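Local atomic coordinates of inner membrane protein (Salmonella typhimurium LT2, PDB entry 2QJV), a protein that probably acts as a metal-dependent cupin isomerase on glucuronate or a related sugar acid, with a nickel ion bound in its pocket. Residues 165-170 with 186-191; 128-131 with 136-139; 202-205 with 210-213. The protein carries 2 engineered substitutions. All blocks are in the same frame, centred on the assembly; numbering follows the deposited sequence. Where two conformers were deposited one is given.

How the interactions relate
Followed from the N terminus, the three contacts come in series, so none nests within or crosses another. Interaction 2 closes the loop 132-137 and pairs strand 127-131 with 138-142, the outermost pair within the chain on one side of the five-stranded sheet. Interaction 1 then closes the longer excursion of residues 171-185, which carries His171 and His173 of the nickel site, and links strand 181-193 of that sheet to the loop after strand 165-166 of the four-stranded one. Interaction 3 closes the turn 206-209 at the far edge of the four-stranded sheet within the chain. Segment 165-170 touches both hairpins: Arg138 NH1 makes a weak bond to Trp168 O, and Ala170 CB packs against Tyr204 OH.

Interaction 1: residues 165-170 with 186-191; sequences TSSWPA and ETYYHR. With NI (nickel (II) ion), chain D; SO4 (sulfate ion), chain J.
Ser167 and Tyr188 are the only residues that meet between 165-170 and 186-191, and the path along the second segment begins at the metal. Glu186 reaches the nickel ion with an extended chain whose CG is anti to the backbone N (chi1 -172°), and OE1 coordinates it at 2.1 Å. Two waters and the NE2 atoms of His171, His173 and His229 bring the ligands to six, as expected of a cupin metal centre. The other carboxylate oxygen, OE2, accepts a bond of 2.9 Å from water 1. That water is also a nickel ligand and is hydrogen-bonded to Tyr188 OH at 2.7 Å. The phenol therefore stands in the second shell of the metal. Tyr188 OH makes a very short hydrogen bond with Ser167 OG, 2.5 Å, in which the serine oxygen arrives at the ring's edge, in its plane. Serine, phenol, metal-bound water and carboxylate thus form a continuous polar chain, probably steadying the water; Ser167 OG also bonds Tyr241 OH. At the far end, Arg191 bonds a sulfate from NH1 to O1 at 2.9 Å and weakly from NH2, while its NE pairs with Glu104. Strand 181-193 is outermost in its sheet within the chain, beside strand 238-246; Tyr188 leaves that sheet to touch Gln201 and Val231 on strands 198-204 and 231-233, so the contact spans the interior between two sheets.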
loop_
_atom_site.group_PDB
_atom_site.type_symbol
_atom_site.label_atom_id
_atom_site.label_comp_id
_atom_site.label_asym_id
_atom_site.label_seq_id
_atom_site.Cartn_x
_atom_site.Cartn_y
_atom_site.Cartn_z
ATOM N N THR A 165 -17.546 -1.698 23.832
ATOM C CA THR A 165 -17.348 -2.327 22.524
ATOM C C THR A 165 -18.715 -2.791 21.984
ATOM O O THR A 165 -19.481 -3.391 22.724
ATOM C CB THR A 165 -16.395 -3.542 22.624
ATOM O OG1 THR A 165 -15.344 -3.264 23.549
ATOM C CG2 THR A 165 -15.831 -3.910 21.230
ATOM N N SER A 166 -19.008 -2.490 20.717
ATOM C CA SER A 166 -20.265 -2.907 20.078
ATOM C C SER A 166 -19.959 -3.650 18.763
ATOM O O SER A 166 -18.788 -3.756 18.371
ATOM C CB SER A 166 -21.270 -1.730 19.918
ATOM O OG SER A 166 -20.765 -0.706 19.139
ATOM N N SER A 167 -21.012 -4.207 18.128
ATOM C CA SER A 167 -20.855 -5.160 17.016
ATOM C C SER A 167 -19.848 -6.257 17.500
ATOM O O SER A 167 -19.005 -6.763 16.765
ATOM C CB SER A 167 -20.451 -4.467 15.706
ATOM O OG SER A 167 -21.427 -3.458 15.395
ATOM N N TRP A 168 -20.049 -6.636 18.745
ATOM C CA TRP A 168 -19.137 -7.455 19.488
ATOM C C TRP A 168 -19.939 -8.251 20.503
ATOM O O TRP A 168 -20.816 -7.698 21.133
ATOM C CB TRP A 168 -18.093 -6.537 20.176
ATOM C CG TRP A 168 -17.131 -7.250 21.053
ATOM C CD1 TRP A 168 -17.169 -7.318 22.414
ATOM C CD2 TRP A 168 -15.984 -8.005 20.637
ATOM N NE1 TRP A 168 -16.116 -8.070 22.877
ATOM C CE2 TRP A 168 -15.367 -8.501 21.815
ATOM C CE3 TRP A 168 -15.405 -8.293 19.390
ATOM C CZ2 TRP A 168 -14.212 -9.301 21.780
ATOM C CZ3 TRP A 168 -14.272 -9.082 19.349
ATOM C CH2 TRP A 168 -13.672 -9.579 20.537
ATOM N N PRO A 169 -19.639 -9.560 20.699
ATOM C CA PRO A 169 -18.606 -10.401 20.093
ATOM C C PRO A 169 -18.732 -10.366 18.582
ATOM O O PRO A 169 -19.836 -10.240 18.039
ATOM C CB PRO A 169 -18.899 -11.797 20.626
ATOM C CG PRO A 169 -19.664 -11.586 21.799
ATOM C CD PRO A 169 -20.452 -10.335 21.636
ATOM N N ALA A 170 -17.574 -10.446 17.944
ATOM C CA ALA A 170 -17.399 -10.326 16.494
ATOM C C ALA A 170 -18.341 -11.271 15.759
ATOM O O ALA A 170 -18.394 -12.478 16.100
ATOM C CB ALA A 170 -15.915 -10.623 16.139
ATOM N N GLU A 186 -23.174 -4.284 4.670
ATOM C CA GLU A 186 -23.510 -3.428 5.800
ATOM C C GLU A 186 -22.731 -2.099 5.770
ATOM O O GLU A 186 -21.533 -2.044 5.492
ATOM C CB GLU A 186 -23.311 -4.155 7.144
ATOM C CG GLU A 186 -23.832 -3.368 8.335
ATOM C CD GLU A 186 -23.908 -4.144 9.628
ATOM O OE1 GLU A 186 -23.246 -5.195 9.760
ATOM O OE2 GLU A 186 -24.600 -3.679 10.567
ATOM N N THR A 187 -23.465 -1.022 6.013
ATOM C CA THR A 187 -22.877 0.301 6.169
ATOM C C THR A 187 -23.073 0.755 7.634
ATOM O O THR A 187 -24.041 0.375 8.290
ATOM C CB THR A 187 -23.437 1.360 5.154
ATOM O OG1 THR A 187 -24.858 1.483 5.324
ATOM C CG2 THR A 187 -23.042 1.029 3.661
ATOM N N TYR A 188 -22.111 1.544 8.119
ATOM C CA TYR A 188 -22.101 2.178 9.429
ATOM C C TYR A 188 -21.972 3.673 9.169
ATOM O O TYR A 188 -21.036 4.087 8.511
ATOM C CB TYR A 188 -20.878 1.776 10.272
ATOM C CG TYR A 188 -20.995 0.454 11.000
ATOM C CD1 TYR A 188 -21.079 -0.727 10.291
ATOM C CD2 TYR A 188 -21.029 0.384 12.398
ATOM C CE1 TYR A 188 -21.208 -1.930 10.925
ATOM C CE2 TYR A 188 -21.165 -0.830 13.039
ATOM C CZ TYR A 188 -21.245 -1.976 12.293
ATOM O OH TYR A 188 -21.373 -3.154 12.935
ATOM N N TYR A 189 -22.893 4.460 9.699
ATOM C CA TYR A 189 -22.825 5.912 9.665
ATOM C C TYR A 189 -22.622 6.332 11.126
ATOM O O TYR A 189 -23.575 6.297 11.939
ATOM C CB TYR A 189 -24.082 6.526 9.049
ATOM C CG TYR A 189 -24.152 8.046 9.118
ATOM C CD1 TYR A 189 -23.192 8.854 8.461
ATOM C CD2 TYR A 189 -25.215 8.688 9.752
ATOM C CE1 TYR A 189 -23.253 10.231 8.515
ATOM C CE2 TYR A 189 -25.302 10.092 9.796
ATOM C CZ TYR A 189 -24.311 10.863 9.182
ATOM O OH TYR A 189 -24.410 12.227 9.221
ATOM N N HIS A 190 -21.416 6.828 11.424
ATOM C CA HIS A 190 -21.009 7.146 12.788
ATOM C C HIS A 190 -21.148 8.609 13.210
ATOM O O HIS A 190 -20.916 9.539 12.417
ATOM C CB HIS A 190 -19.540 6.777 13.027
ATOM C CG HIS A 190 -19.277 5.302 13.099
ATOM N ND1 HIS A 190 -19.231 4.617 14.298
ATOM C CD2 HIS A 190 -18.996 4.398 12.131
ATOM C CE1 HIS A 190 -18.937 3.349 14.055
ATOM N NE2 HIS A 190 -18.771 3.192 12.750
ATOM N N ARG A 191 -21.509 8.767 14.477
ATOM C CA ARG A 191 -21.650 10.071 15.140
ATOM C C ARG A 191 -21.022 9.988 16.535
ATOM O O ARG A 191 -21.006 8.907 17.170
ATOM C CB ARG A 191 -23.121 10.513 15.204
ATOM C CG ARG A 191 -23.822 10.593 13.843
ATOM C CD ARG A 191 -23.440 11.826 13.011
ATOM N NE ARG A 191 -24.412 12.889 13.186
ATOM C CZ ARG A 191 -24.386 13.846 14.091
ATOM N NH1 ARG A 191 -23.403 13.975 14.949
ATOM N NH2 ARG A 191 -25.379 14.696 14.126
HETATM NI NI NI D . -23.091 -6.719 11.196
HETATM S S SO4 J . -22.751 17.779 15.478
HETATM O O1 SO4 J . -22.425 16.446 16.027
HETATM O O2 SO4 J . -21.752 18.290 14.549
HETATM O O3 SO4 J . -22.701 18.776 16.566
HETATM O O4 SO4 J . -24.106 17.732 14.913
HETATM O O HOH W 1 -23.231 -5.094 12.663
HETATM O O HOH W 2 -25.247 -6.720 11.561
#

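Interaction 2: residues 128-131 with 136-139; sequences VEHR and NQRL. With SO4 (sulfate ion), chain I.
Arg131 and Arg138 form an antiparallel hydrogen-bonded pair, and the two main-chain bonds between them set the register: Arg131 N to Arg138 O and Arg138 N to Arg131 O, both 3.0 Å. His130 and Leu139 follow as a non-hydrogen-bonded pair. Two CA-H...O contacts supplement these bonds, His130 CA lying 3.2 Å from Arg138 O and Gln137 CA as far from Arg131 O.

Apolar contact gathers on the face that bears His130 and Leu139. There, Leu139 CD1 sits over one face of the imidazole, 4.0 Å from the ring centroid and 27° off its normal, a CH-pi contact. The same methyl also touches Val128 CG1 at 3.7 Å. Gln137 lays its amide next to His130 CB, the amide and ring planes 40° apart, while NE2 is bonded to Gly132 O in the turn.

Hydrogen bonds to a sulfate, probably from the crystallisation liquor, come at the imidazole edge, where His130 NE2 donates to O1 at 3.1 Å and also to O2; Arg81 binds the same anion. On the face bearing the two arginines, Arg138 NH2 approaches Arg131 CG to 3.5 Å. In one of its two conformers Arg131 bends at chi3 (-78°), leaving its NE 5.5 Å from Arg138 NH2, and its NH2 forms a salt bridge with Glu129 OE2 at 2.6 Å within its own strand.

Paired backbones running antiparallel across the loop 132-137 define a beta hairpin, here the outer pair, strands 127-131 and 138-142, of an antiparallel sheet in a cupin beta-barrel domain.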
loop_
_atom_site.group_PDB
_atom_site.type_symbol
_atom_site.label_atom_id
_atom_site.label_comp_id
_atom_site.label_asym_id
_atom_site.label_seq_id
_atom_site.Cartn_x
_atom_site.Cartn_y
_atom_site.Cartn_z
ATOM N N VAL A 128 -37.223 -1.185 20.765
ATOM C CA VAL A 128 -36.157 -0.684 21.638
ATOM C C VAL A 128 -35.669 -1.838 22.486
ATOM O O VAL A 128 -36.471 -2.547 23.091
ATOM C CB VAL A 128 -36.637 0.475 22.532
ATOM C CG1 VAL A 128 -35.564 0.870 23.551
ATOM C CG2 VAL A 128 -37.098 1.696 21.676
ATOM N N GLU A 129 -34.356 -2.069 22.491
ATOM C CA GLU A 129 -33.755 -3.138 23.288
ATOM C C GLU A 129 -32.350 -2.752 23.754
ATOM O O GLU A 129 -31.676 -1.927 23.145
ATOM C CB GLU A 129 -33.742 -4.484 22.533
ATOM C CG GLU A 129 -33.034 -4.458 21.211
ATOM C CD GLU A 129 -32.896 -5.843 20.527
ATOM O OE1 GLU A 129 -33.271 -6.866 21.153
ATOM O OE2 GLU A 129 -32.398 -5.893 19.364
ATOM N N HIS A 130 -31.944 -3.363 24.850
ATOM C CA HIS A 130 -30.631 -3.162 25.456
ATOM C C HIS A 130 -29.931 -4.492 25.265
ATOM O O HIS A 130 -30.380 -5.504 25.773
ATOM C CB HIS A 130 -30.749 -2.742 26.922
ATOM C CG HIS A 130 -31.350 -1.374 27.121
ATOM N ND1 HIS A 130 -32.707 -1.160 27.271
ATOM C CD2 HIS A 130 -30.773 -0.148 27.206
ATOM C CE1 HIS A 130 -32.940 0.132 27.434
ATOM N NE2 HIS A 130 -31.782 0.767 27.414
ATOM N N ARG A 131 -28.836 -4.478 24.529
ATOM C CA ARG A 131 -28.089 -5.674 24.234
ATOM C C ARG A 131 -26.835 -5.678 25.107
ATOM O O ARG A 131 -26.321 -4.631 25.461
ATOM C CB ARG A 131 -27.776 -5.676 22.750
ATOM C CG ARG A 131 -27.232 -6.962 22.181
ATOM C CD ARG A 131 -27.221 -6.854 20.660
ATOM N NE ARG A 131 -28.551 -7.059 20.071
ATOM C CZ ARG A 131 -28.931 -6.649 18.857
ATOM N NH1 ARG A 131 -28.113 -5.942 18.077
ATOM N NH2 ARG A 131 -30.163 -6.915 18.436
ATOM N N ASN A 136 -20.025 -4.150 27.370
ATOM C CA ASN A 136 -20.652 -4.617 26.192
ATOM C C ASN A 136 -22.125 -4.076 26.099
ATOM O O ASN A 136 -22.740 -4.421 25.105
ATOM C CB ASN A 136 -20.568 -6.169 26.194
ATOM C CG ASN A 136 -20.737 -6.804 24.812
ATOM O OD1 ASN A 136 -20.350 -6.226 23.772
ATOM N ND2 ASN A 136 -21.297 -8.019 24.801
ATOM N N GLN A 137 -22.667 -3.258 27.049
ATOM C CA GLN A 137 -24.160 -2.862 26.957
ATOM C C GLN A 137 -24.547 -1.595 26.120
ATOM O O GLN A 137 -24.277 -0.465 26.507
ATOM C CB GLN A 137 -24.945 -2.790 28.312
ATOM C CG GLN A 137 -26.540 -2.416 28.059
ATOM C CD GLN A 137 -27.614 -2.826 29.161
ATOM O OE1 GLN A 137 -28.318 -1.956 29.710
ATOM N NE2 GLN A 137 -27.769 -4.140 29.414
ATOM N N ARG A 138 -25.307 -1.841 25.046
ATOM C CA ARG A 138 -25.711 -0.878 24.064
ATOM C C ARG A 138 -27.247 -0.728 24.006
ATOM O O ARG A 138 -27.976 -1.609 24.434
ATOM C CB ARG A 138 -25.180 -1.357 22.709
ATOM C CG ARG A 138 -23.690 -1.588 22.746
ATOM C CD ARG A 138 -23.284 -2.874 22.048
ATOM N NE ARG A 138 -23.694 -4.106 22.703
ATOM C CZ ARG A 138 -23.470 -5.327 22.215
ATOM N NH1 ARG A 138 -22.864 -5.502 21.050
ATOM N NH2 ARG A 138 -23.875 -6.390 22.890
ATOM N N LEU A 139 -27.698 0.432 23.576
ATOM C CA LEU A 139 -29.087 0.702 23.331
ATOM C C LEU A 139 -29.246 0.482 21.833
ATOM O O LEU A 139 -28.477 1.022 21.041
ATOM C CB LEU A 139 -29.473 2.127 23.764
ATOM C CG LEU A 139 -30.822 2.673 23.326
ATOM C CD1 LEU A 139 -31.981 1.832 23.929
ATOM C CD2 LEU A 139 -30.937 4.124 23.741
HETATM S S SO4 I . -31.225 4.511 28.177
HETATM O O1 SO4 I . -32.478 3.752 27.981
HETATM O O2 SO4 I . -30.158 3.573 27.799
HETATM O O3 SO4 I . -31.035 4.896 29.585
HETATM O O4 SO4 I . -31.264 5.775 27.415
#

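Interaction 3: residues 202-205 with 210-213; sequences RVYT and LDEC
Arg202 lays the edge of its guanidinium side-on against the carboxylate of Asp211, two nitrogens each meeting one oxygen. NE donates to OD1 at 2.9 Å, nearly straight, and NH2 to OD2 at 2.9 Å. Both oxygens lie close to the guanidinium plane; with the two planes 36° apart, both are met off the carboxylate plane, OD1 on its syn side and OD2 from above. An extended chain from CG to NE carries the arginine along its strand to an aspartate diagonally across the ladder. One guanidinium face is covered by the Tyr204 ring, with NH1 over the centre of that ring and its hydrogen bond going to Tyr217 of a second subunit, whose Phe198 makes a cation-pi contact with the same arginine. The twofold grip and this cover together hold the cation flat and fix its rotation.

In the backbone ladder, Val203 N bonds Glu212 O at 2.8 Å and Glu212 N returns to Val203 O at 2.9 Å, while Arg202-Cys213 and Tyr204-Asp211 are the flanking non-hydrogen-bonded pairs. Thr205 N continues to Leu210 O at 3.0 Å. Thr205 OG1, placed between N and the carbonyl carbon (chi1 56°), accepts a weak bond from Leu210 N, its stronger partner being Asp207 in the turn. On the opposite face from Arg202, Val203 CG1 touches Leu210 CD2 at 3.9 Å.

This is a beta hairpin of strands 198-204 and 211-217, antiparallel at 176°. Strand 231-233 adjoins 198-204 on its other side, and strand 211-217 is outermost within the chain, where Cys213, modelled in two conformers, reaches Cys213 of the second subunit in a disulfide that may be partial.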
loop_
_atom_site.group_PDB
_atom_site.type_symbol
_atom_site.label_atom_id
_atom_site.label_comp_id
_atom_site.label_asym_id
_atom_site.label_seq_id
_atom_site.Cartn_x
_atom_site.Cartn_y
_atom_site.Cartn_z
ATOM N N ARG A 202 -12.676 -2.194 13.306
ATOM C CA ARG A 202 -11.825 -3.138 12.619
ATOM C C ARG A 202 -12.698 -4.095 11.801
ATOM O O ARG A 202 -13.630 -4.681 12.326
ATOM C CB ARG A 202 -10.975 -3.913 13.634
ATOM C CG ARG A 202 -10.042 -4.917 13.045
ATOM C CD ARG A 202 -9.585 -5.905 14.067
ATOM N NE ARG A 202 -8.699 -6.901 13.513
ATOM C CZ ARG A 202 -8.378 -8.027 14.116
ATOM N NH1 ARG A 202 -8.953 -8.382 15.275
ATOM N NH2 ARG A 202 -7.543 -8.854 13.524
ATOM N N VAL A 203 -12.408 -4.197 10.507
ATOM C CA VAL A 203 -13.059 -5.136 9.601
ATOM C C VAL A 203 -12.043 -6.215 9.205
ATOM O O VAL A 203 -11.001 -5.949 8.623
ATOM C CB VAL A 203 -13.710 -4.420 8.373
ATOM C CG1 VAL A 203 -14.330 -5.457 7.426
ATOM C CG2 VAL A 203 -14.778 -3.409 8.848
ATOM N N TYR A 204 -12.342 -7.462 9.552
ATOM C CA TYR A 204 -11.404 -8.545 9.339
ATOM C C TYR A 204 -12.037 -9.931 9.148
ATOM O O TYR A 204 -13.089 -10.239 9.708
ATOM C CB TYR A 204 -10.393 -8.596 10.521
ATOM C CG TYR A 204 -10.982 -9.009 11.887
ATOM C CD1 TYR A 204 -11.729 -8.116 12.652
ATOM C CD2 TYR A 204 -10.797 -10.308 12.388
ATOM C CE1 TYR A 204 -12.265 -8.499 13.905
ATOM C CE2 TYR A 204 -11.297 -10.669 13.612
ATOM C CZ TYR A 204 -12.028 -9.737 14.382
ATOM O OH TYR A 204 -12.543 -10.088 15.618
ATOM N N THR A 205 -11.348 -10.764 8.389
ATOM C CA THR A 205 -11.742 -12.130 8.156
ATOM C C THR A 205 -10.942 -13.078 9.075
ATOM O O THR A 205 -9.892 -12.725 9.632
ATOM C CB THR A 205 -11.528 -12.523 6.666
ATOM O OG1 THR A 205 -10.157 -12.296 6.307
ATOM C CG2 THR A 205 -12.429 -11.734 5.750
ATOM N N LEU A 210 -8.310 -9.987 4.760
ATOM C CA LEU A 210 -8.807 -8.652 4.953
ATOM C C LEU A 210 -8.609 -8.393 6.455
ATOM O O LEU A 210 -9.025 -9.216 7.289
ATOM C CB LEU A 210 -10.292 -8.506 4.556
ATOM C CG LEU A 210 -10.924 -7.119 4.820
ATOM C CD1 LEU A 210 -10.215 -5.999 4.016
ATOM C CD2 LEU A 210 -12.405 -7.125 4.530
ATOM N N ASP A 211 -7.958 -7.284 6.799
ATOM C CA ASP A 211 -7.772 -6.884 8.201
ATOM C C ASP A 211 -7.433 -5.401 8.212
ATOM O O ASP A 211 -6.277 -5.016 8.064
ATOM C CB ASP A 211 -6.726 -7.721 8.932
ATOM C CG ASP A 211 -6.729 -7.485 10.453
ATOM O OD1 ASP A 211 -7.430 -6.580 10.969
ATOM O OD2 ASP A 211 -5.994 -8.225 11.128
ATOM N N GLU A 212 -8.469 -4.594 8.339
ATOM C CA GLU A 212 -8.363 -3.142 8.307
ATOM C C GLU A 212 -8.952 -2.500 9.558
ATOM O O GLU A 212 -10.108 -2.741 9.870
ATOM C CB GLU A 212 -9.118 -2.584 7.079
ATOM C CG GLU A 212 -8.561 -2.996 5.695
ATOM C CD GLU A 212 -7.187 -2.383 5.402
ATOM O OE1 GLU A 212 -7.004 -1.166 5.663
ATOM O OE2 GLU A 212 -6.288 -3.106 4.910
ATOM N N CYS A 213 -8.128 -1.738 10.269
ATOM C CA CYS A 213 -8.565 -0.950 11.398
ATOM C C CYS A 213 -8.480 0.500 10.938
ATOM O O CYS A 213 -7.522 0.891 10.268
ATOM C CB CYS A 213 -7.712 -1.172 12.659
ATOM S SG CYS A 213 -8.370 -0.214 14.014
#